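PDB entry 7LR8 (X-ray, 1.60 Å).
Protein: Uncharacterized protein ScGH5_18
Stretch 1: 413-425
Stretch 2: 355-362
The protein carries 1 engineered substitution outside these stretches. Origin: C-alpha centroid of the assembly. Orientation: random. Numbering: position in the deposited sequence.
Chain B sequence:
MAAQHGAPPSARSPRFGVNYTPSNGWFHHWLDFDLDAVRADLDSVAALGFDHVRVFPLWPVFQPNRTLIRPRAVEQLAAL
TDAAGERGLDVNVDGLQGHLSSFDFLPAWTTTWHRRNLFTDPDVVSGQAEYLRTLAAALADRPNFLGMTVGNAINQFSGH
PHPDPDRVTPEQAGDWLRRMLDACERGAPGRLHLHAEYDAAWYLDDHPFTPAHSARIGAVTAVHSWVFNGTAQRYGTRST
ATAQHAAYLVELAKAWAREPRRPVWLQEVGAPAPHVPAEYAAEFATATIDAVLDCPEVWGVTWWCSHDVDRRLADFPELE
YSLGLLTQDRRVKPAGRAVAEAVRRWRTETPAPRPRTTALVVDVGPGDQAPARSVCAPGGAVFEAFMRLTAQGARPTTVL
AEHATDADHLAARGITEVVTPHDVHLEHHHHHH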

# COMPACT_ATOMS: atom_id res chain seq x y z
N ARG B 413 17.43 -31.56 -30.19
CA ARG B 413 16.90 -32.00 -28.91
C ARG B 413 16.88 -33.52 -28.77
O ARG B 413 16.40 -34.03 -27.76
CB ARG B 413 15.48 -31.44 -28.71
CG ARG B 413 15.46 -29.92 -28.70
CD ARG B 413 14.04 -29.36 -28.67
NE ARG B 413 13.32 -29.79 -27.48
CZ ARG B 413 12.00 -29.71 -27.33
NH1 ARG B 413 11.24 -29.23 -28.31
NH2 ARG B 413 11.44 -30.12 -26.20
N GLY B 414 17.42 -34.25 -29.75
CA GLY B 414 17.39 -35.70 -29.68
C GLY B 414 16.00 -36.30 -29.71
O GLY B 414 15.78 -37.37 -29.12
N ILE B 415 15.06 -35.66 -30.39
CA ILE B 415 13.69 -36.14 -30.47
C ILE B 415 13.55 -37.00 -31.72
O ILE B 415 13.82 -36.54 -32.83
CB ILE B 415 12.70 -34.97 -30.49
CG1 ILE B 415 12.71 -34.26 -29.14
CG2 ILE B 415 11.29 -35.45 -30.84
CD1 ILE B 415 12.00 -32.90 -29.17
N THR B 416 13.14 -38.26 -31.53
CA THR B 416 12.96 -39.18 -32.65
C THR B 416 11.51 -39.54 -32.90
O THR B 416 11.22 -40.19 -33.91
CB THR B 416 13.77 -40.47 -32.42
OG1 THR B 416 13.47 -40.99 -31.12
CG2 THR B 416 15.27 -40.21 -32.53
N GLU B 417 10.60 -39.17 -32.01
CA GLU B 417 9.21 -39.59 -32.13
C GLU B 417 8.32 -38.40 -31.79
O GLU B 417 8.50 -37.75 -30.76
CB GLU B 417 8.88 -40.76 -31.20
N VAL B 418 7.36 -38.13 -32.66
CA VAL B 418 6.50 -36.97 -32.53
C VAL B 418 5.06 -37.45 -32.64
O VAL B 418 4.71 -38.13 -33.61
CB VAL B 418 6.82 -35.92 -33.60
CG1 VAL B 418 5.77 -34.83 -33.58
CG2 VAL B 418 8.21 -35.31 -33.35
N VAL B 419 4.24 -37.14 -31.64
CA VAL B 419 2.87 -37.62 -31.57
C VAL B 419 1.96 -36.47 -31.20
O VAL B 419 2.34 -35.59 -30.41
CB VAL B 419 2.70 -38.79 -30.56
CG1 VAL B 419 3.53 -40.01 -30.97
CG2 VAL B 419 3.05 -38.35 -29.15
N THR B 420 0.75 -36.46 -31.77
CA THR B 420 -0.24 -35.43 -31.48
C THR B 420 -1.16 -35.86 -30.36
O THR B 420 -1.26 -37.06 -30.04
CB THR B 420 -1.07 -35.13 -32.74
OG1 THR B 420 -1.86 -36.28 -33.07
CG2 THR B 420 -0.18 -34.76 -33.91
N PRO B 421 -1.85 -34.91 -29.72
CA PRO B 421 -2.89 -35.30 -28.74
C PRO B 421 -3.91 -36.30 -29.27
O PRO B 421 -4.29 -37.23 -28.54
CB PRO B 421 -3.53 -33.95 -28.39
CG PRO B 421 -2.40 -32.99 -28.50
CD PRO B 421 -1.60 -33.46 -29.69
N HIS B 422 -4.36 -36.17 -30.53
CA HIS B 422 -5.29 -37.16 -31.05
C HIS B 422 -4.57 -38.49 -31.29
O HIS B 422 -5.17 -39.55 -31.06
CB HIS B 422 -5.99 -36.65 -32.32
CG HIS B 422 -7.10 -37.53 -32.82
ND1 HIS B 422 -8.15 -37.03 -33.55
CD2 HIS B 422 -7.32 -38.86 -32.72
CE1 HIS B 422 -8.98 -38.02 -33.87
NE2 HIS B 422 -8.49 -39.14 -33.38
N ASP B 423 -3.30 -38.48 -31.68
CA ASP B 423 -2.55 -39.74 -31.75
C ASP B 423 -2.66 -40.48 -30.42
O ASP B 423 -3.00 -41.67 -30.39
CB ASP B 423 -1.09 -39.49 -32.11
CG ASP B 423 -0.90 -39.13 -33.56
OD1 ASP B 423 -1.75 -39.52 -34.40
OD2 ASP B 423 0.09 -38.43 -33.87
N VAL B 424 -2.42 -39.77 -29.31
CA VAL B 424 -2.52 -40.37 -27.99
C VAL B 424 -3.96 -40.80 -27.70
O VAL B 424 -4.19 -41.84 -27.06
CB VAL B 424 -1.99 -39.39 -26.93
CG1 VAL B 424 -2.08 -39.99 -25.53
CG2 VAL B 424 -0.55 -39.00 -27.25
N HIS B 425 -4.94 -40.01 -28.15
CA HIS B 425 -6.36 -40.38 -28.05
C HIS B 425 -6.59 -41.83 -28.46
O HIS B 425 -7.31 -42.57 -27.78
CB HIS B 425 -7.19 -39.42 -28.90
CG HIS B 425 -8.67 -39.60 -28.79
ND1 HIS B 425 -9.26 -40.60 -28.05
CD2 HIS B 425 -9.69 -38.91 -29.35
CE1 HIS B 425 -10.57 -40.51 -28.15
NE2 HIS B 425 -10.86 -39.49 -28.93
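Stretch 2, residues 355-362: PRTTALVV

Stretch 2 lies beside stretch 1 as a parallel β-strand: T358 to V362 runs in the same direction as E417 to V419, the axes crossing at -26° and approaching to 4.8 Å. Extended backbone from T358 onward pairs T358 with E417, A359 with V418 and L360 with V419, at CA–CA distances of 4.7 to 5.1 Å. The hydrogen bonds alternate in the parallel manner: A359 N to E417 O (2.8 Å), V419 N to A359 O (3.0 Å) and V361 N to V419 O (2.8 Å). Before the strand, T357 turns at phi/psi -91/-8, and T357 O accepts from T416 N (2.9 Å) and E417 N (3.2 Å). T357 OG1 donates to G414 O (2.8 Å), the carbonyl of the positive-phi residue closing the preceding helix, and lies 2.5 Å from T416 OG1. A water bridges R356 O and R413 O, donating to each at 2.7 Å.

Side chains alternate between the two sheet faces. On the face carrying V418 and A359, I415 CG2 settles 3.7 Å from A359 CB. Further along, V361 is the bump: its CG2 packs 3.4 Å from V418 CG1 and 4.0 Å from T420 CG2, fitting between these two side chains. On the face of E417, V419, T358 and L360, the end of L360 comes nearer to stretch 1. Its CD1 fills the hollow where strand passes into helix, 4.5 Å from V419 CG2, 3.8 Å from P421 CD and 4.3 Å from V424 CG2. P421 CD also rests 3.4 Å from V361 O. The helix from P421 onward, capped by T420 OG1 accepting from D423 N (3.0 Å), turns away at 116° to the strand of stretch 2, its axis no closer than 8.6 Å.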

# COMPACT_ATOMS: atom_id res chain seq x y z
N PRO B 355 17.63 -38.37 -21.44
CA PRO B 355 16.93 -37.57 -22.45
C PRO B 355 15.53 -38.10 -22.71
O PRO B 355 15.21 -39.26 -22.44
CB PRO B 355 17.81 -37.73 -23.70
CG PRO B 355 19.15 -38.21 -23.18
CD PRO B 355 18.84 -39.02 -21.96
N ARG B 356 14.70 -37.22 -23.26
CA ARG B 356 13.32 -37.54 -23.60
C ARG B 356 13.17 -37.44 -25.12
O ARG B 356 13.12 -36.34 -25.67
CB ARG B 356 12.36 -36.60 -22.87
CG ARG B 356 12.42 -36.77 -21.37
CD ARG B 356 11.26 -36.06 -20.66
NE ARG B 356 11.13 -36.60 -19.31
CZ ARG B 356 10.00 -36.70 -18.64
NH1 ARG B 356 8.85 -36.29 -19.18
NH2 ARG B 356 10.01 -37.23 -17.42
N THR B 357 13.12 -38.60 -25.78
CA THR B 357 13.13 -38.64 -27.23
C THR B 357 11.74 -38.63 -27.86
O THR B 357 11.64 -38.53 -29.09
CB THR B 357 13.88 -39.90 -27.71
OG1 THR B 357 14.29 -39.72 -29.07
CG2 THR B 357 12.97 -41.14 -27.60
N THR B 358 10.68 -38.75 -27.06
CA THR B 358 9.30 -38.71 -27.54
C THR B 358 8.68 -37.36 -27.18
O THR B 358 8.66 -36.97 -26.01
CB THR B 358 8.47 -39.84 -26.93
OG1 THR B 358 9.03 -41.11 -27.28
CG2 THR B 358 7.03 -39.76 -27.42
N ALA B 359 8.15 -36.66 -28.19
CA ALA B 359 7.63 -35.32 -28.01
C ALA B 359 6.15 -35.26 -28.37
O ALA B 359 5.73 -35.79 -29.41
CB ALA B 359 8.41 -34.30 -28.84
N LEU B 360 5.36 -34.62 -27.51
CA LEU B 360 3.94 -34.38 -27.77
C LEU B 360 3.79 -33.04 -28.48
O LEU B 360 4.39 -32.05 -28.06
CB LEU B 360 3.15 -34.39 -26.46
CG LEU B 360 1.70 -33.93 -26.50
CD1 LEU B 360 0.84 -34.98 -27.20
CD2 LEU B 360 1.18 -33.65 -25.09
N VAL B 361 2.98 -33.01 -29.54
CA VAL B 361 2.80 -31.78 -30.30
C VAL B 361 1.92 -30.81 -29.52
O VAL B 361 0.82 -31.17 -29.08
CB VAL B 361 2.19 -32.07 -31.68
CG1 VAL B 361 1.92 -30.76 -32.42
CG2 VAL B 361 3.12 -32.97 -32.48
N VAL B 362 2.38 -29.57 -29.37
CA VAL B 362 1.63 -28.52 -28.69
C VAL B 362 1.23 -27.48 -29.73
O VAL B 362 2.09 -26.80 -30.30
CB VAL B 362 2.45 -27.88 -27.56
CG1 VAL B 362 1.68 -26.73 -26.93
CG2 VAL B 362 2.81 -28.93 -26.52
O HOH W 1 14.42 -34.00 -25.88